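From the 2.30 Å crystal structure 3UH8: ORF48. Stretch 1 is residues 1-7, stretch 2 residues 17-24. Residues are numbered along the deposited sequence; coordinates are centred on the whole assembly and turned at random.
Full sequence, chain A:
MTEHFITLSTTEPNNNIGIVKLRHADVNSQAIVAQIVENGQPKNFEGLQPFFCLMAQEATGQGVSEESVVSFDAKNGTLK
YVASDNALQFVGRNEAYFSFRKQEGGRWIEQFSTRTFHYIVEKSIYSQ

Stretch 1 1-7: MTEHFIT
Stretch 2 17-24: IGIVKLRH

Two extended segments of one chain lie side by side and run in nearly opposite directions. Residues 2-7 form a strand with phi from -143° to -89° and psi from 105° to 154°; its axis and that of strand 21-23 (phi -117° to -92°, psi 101° to 161°) make an angle of 157° between their N-to-C directions and approach to 8.8 Å. Residues 17-20 are also extended, with phi from -83° to -58° and psi from 109° to 163°. The register is set by His-4 opposite Val-20, CA to CA 6.1 Å, and Ile-6 opposite Gly-18, CA to CA 6.0 Å. Two steps along one segment match two steps back along the other. No clear direct hydrogen bond links the segments; side chains pack on side chains and on backbone oxygens, with two water bridges, and the contact buries 419 Å² in all.

Alternation from Thr-2 to Ile-6 decides which side chains face the partner. Thr-2, His-4 and Ile-6 send their CA-to-CB bonds toward the second segment, while Glu-3 and Phe-5 send theirs away. Ile-6, buried, takes chi1 p (56°) and chi2 t (158°). Its CD1 meets Ile-17 CD1 at 3.7 Å, and its CG2 meets Val-20 CG2 at 3.8 Å. Ile-17 has nearly the same rotamer, chi1 68° (p) and chi2 160° (t), and also places CG2 3.3 Å from the backbone O of Thr-7. Val-20 is t at chi1 (172°). Opposite Ile-6, Gly-18 presents bare backbone: its O lies 3.5 Å from Ile-6 CG2, although the site has room for a CB.

The His-4 ring, with chi1 m (-57°) and chi2 -96°, is the aromatic element. Val-20 CG1 sits 4.2 Å from the centroid of the His-4 ring and 29° off the ring normal, an off-centre CH-pi contact; the same CG1 is 3.8 Å from His-4 CB. Around the ring, His-4 CD2 lies 3.6 Å from Leu-22 CD2, and His-4 CE1 lies 3.4 Å from the backbone O of Lys-21. Leu-22, chi1 m (-56°) and chi2 t (178°), starts sideways but brings its end nearer the strand. The imidazole thus meets aliphatic carbon and a backbone carbonyl.

Arg-23, with chi angles -73°, 162°, -60° and -143°, also starts sideways and brings its end nearer. The Thr-2 CG2 methyl packs 3.2 Å from Arg-23 NH2, near the guanidinium plane. Separately, Thr-2, chi1 55° (p), donates from OG1 to water 1 at 2.8 Å, and that water accepts a weak bond from Arg-23 NH2 at 3.1 Å, bridging hydroxyl and guanidinium. Further along, water 2 accepts from Gly-18 N at 3.0 Å and donates weakly to Phe-5 O at 3.5 Å, joining the backbones through solvent. The pattern is an alternating first strand whose His-4 and Ile-6 meet apolar groups and backbone oxygens, with two waters bridging polar atoms.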

# COMPACT_ATOMS: atom_id res chain seq x y z
N MET A 1 -0.33 14.07 -11.96
CA MET A 1 0.76 13.39 -11.27
C MET A 1 1.14 12.04 -11.85
O MET A 1 0.69 11.69 -12.95
N THR A 2 1.98 11.28 -11.13
CA THR A 2 2.46 9.96 -11.56
C THR A 2 1.81 8.81 -10.80
O THR A 2 1.45 8.96 -9.63
CB THR A 2 3.99 9.88 -11.54
OG1 THR A 2 4.47 10.23 -10.24
CG2 THR A 2 4.63 10.75 -12.61
N GLU A 3 1.68 7.65 -11.48
CA GLU A 3 1.10 6.43 -10.91
C GLU A 3 2.03 5.23 -11.07
O GLU A 3 2.72 5.12 -12.09
CB GLU A 3 -0.29 6.14 -11.51
CG GLU A 3 -1.38 7.07 -11.00
CD GLU A 3 -2.73 6.90 -11.68
OE1 GLU A 3 -2.82 7.15 -12.90
OE2 GLU A 3 -3.70 6.56 -10.97
N HIS A 4 2.05 4.35 -10.06
CA HIS A 4 2.90 3.15 -10.05
C HIS A 4 2.07 1.89 -9.79
O HIS A 4 1.63 1.66 -8.66
CB HIS A 4 4.06 3.30 -9.05
CG HIS A 4 4.93 4.49 -9.31
ND1 HIS A 4 6.10 4.39 -10.03
CD2 HIS A 4 4.75 5.79 -8.95
CE1 HIS A 4 6.60 5.61 -10.07
NE2 HIS A 4 5.82 6.49 -9.44
N PHE A 5 1.84 1.09 -10.85
CA PHE A 5 1.04 -0.13 -10.77
C PHE A 5 1.83 -1.38 -10.41
O PHE A 5 2.80 -1.72 -11.08
CB PHE A 5 0.20 -0.36 -12.04
CG PHE A 5 -0.74 -1.54 -11.97
CD1 PHE A 5 -1.89 -1.48 -11.19
CD2 PHE A 5 -0.48 -2.70 -12.68
CE1 PHE A 5 -2.76 -2.58 -11.12
CE2 PHE A 5 -1.36 -3.79 -12.62
CZ PHE A 5 -2.49 -3.72 -11.84
N ILE A 6 1.36 -2.08 -9.36
CA ILE A 6 1.92 -3.33 -8.83
C ILE A 6 0.81 -4.28 -8.36
O ILE A 6 -0.27 -3.81 -7.98
CB ILE A 6 2.99 -3.11 -7.72
CG1 ILE A 6 2.45 -2.28 -6.53
CG2 ILE A 6 4.31 -2.56 -8.28
CD1 ILE A 6 3.22 -2.46 -5.24
N THR A 7 1.08 -5.59 -8.36
CA THR A 7 0.15 -6.62 -7.89
C THR A 7 0.69 -7.17 -6.57
O THR A 7 1.80 -7.70 -6.53
CB THR A 7 -0.05 -7.71 -8.96
OG1 THR A 7 -0.29 -7.09 -10.23
CG2 THR A 7 -1.19 -8.66 -8.62
N ILE A 17 7.55 -8.12 -7.58
CA ILE A 17 6.78 -6.98 -8.10
C ILE A 17 7.64 -5.98 -8.89
O ILE A 17 8.87 -5.99 -8.76
CB ILE A 17 5.99 -6.26 -6.96
CG1 ILE A 17 6.94 -5.54 -5.96
CG2 ILE A 17 5.03 -7.22 -6.25
CD1 ILE A 17 6.34 -4.46 -5.10
N GLY A 18 6.98 -5.12 -9.67
CA GLY A 18 7.63 -4.06 -10.43
C GLY A 18 8.27 -3.05 -9.49
O GLY A 18 7.77 -2.83 -8.39
N ILE A 19 9.41 -2.48 -9.90
CA ILE A 19 10.15 -1.54 -9.05
C ILE A 19 9.54 -0.14 -9.04
O ILE A 19 9.60 0.57 -10.05
CB ILE A 19 11.69 -1.59 -9.30
CG1 ILE A 19 12.22 -3.03 -9.10
CG2 ILE A 19 12.42 -0.59 -8.38
CD1 ILE A 19 13.66 -3.30 -9.54
N VAL A 20 8.93 0.23 -7.90
CA VAL A 20 8.31 1.54 -7.68
C VAL A 20 9.40 2.54 -7.29
O VAL A 20 10.04 2.36 -6.25
CB VAL A 20 7.15 1.48 -6.64
CG1 VAL A 20 6.64 2.88 -6.28
CG2 VAL A 20 6.01 0.61 -7.14
N LYS A 21 9.60 3.57 -8.12
CA LYS A 21 10.61 4.61 -7.87
C LYS A 21 9.96 5.97 -7.70
O LYS A 21 9.56 6.61 -8.68
CB LYS A 21 11.69 4.62 -8.97
CG LYS A 21 12.55 3.37 -8.99
CD LYS A 21 13.60 3.41 -10.07
CE LYS A 21 14.53 2.23 -9.97
NZ LYS A 21 15.57 2.26 -11.03
N LEU A 22 9.82 6.40 -6.44
CA LEU A 22 9.21 7.69 -6.09
C LEU A 22 10.24 8.81 -5.97
O LEU A 22 11.44 8.54 -5.86
CB LEU A 22 8.37 7.57 -4.80
CG LEU A 22 7.25 6.50 -4.75
CD1 LEU A 22 6.58 6.49 -3.39
CD2 LEU A 22 6.20 6.73 -5.83
N ARG A 23 9.78 10.07 -6.04
CA ARG A 23 10.64 11.26 -5.94
C ARG A 23 10.34 12.01 -4.66
O ARG A 23 9.19 12.36 -4.39
CB ARG A 23 10.50 12.16 -7.18
CG ARG A 23 11.18 11.58 -8.42
CD ARG A 23 10.67 12.22 -9.69
NE ARG A 23 9.23 12.02 -9.86
CZ ARG A 23 8.64 11.81 -11.03
NH1 ARG A 23 9.34 11.75 -12.15
NH2 ARG A 23 7.32 11.63 -11.08
N HIS A 24 11.39 12.24 -3.87
CA HIS A 24 11.38 12.88 -2.56
C HIS A 24 10.69 14.26 -2.45
O HIS A 24 9.77 14.41 -1.64
CB HIS A 24 12.79 12.88 -1.96
CG HIS A 24 13.00 13.87 -0.87
ND1 HIS A 24 12.42 13.71 0.37
CD2 HIS A 24 13.69 15.04 -0.88
CE1 HIS A 24 12.78 14.76 1.08
NE2 HIS A 24 13.55 15.59 0.36
O HOH W 1 4.80 13.02 -9.96
O HOH W 2 4.42 -4.77 -11.24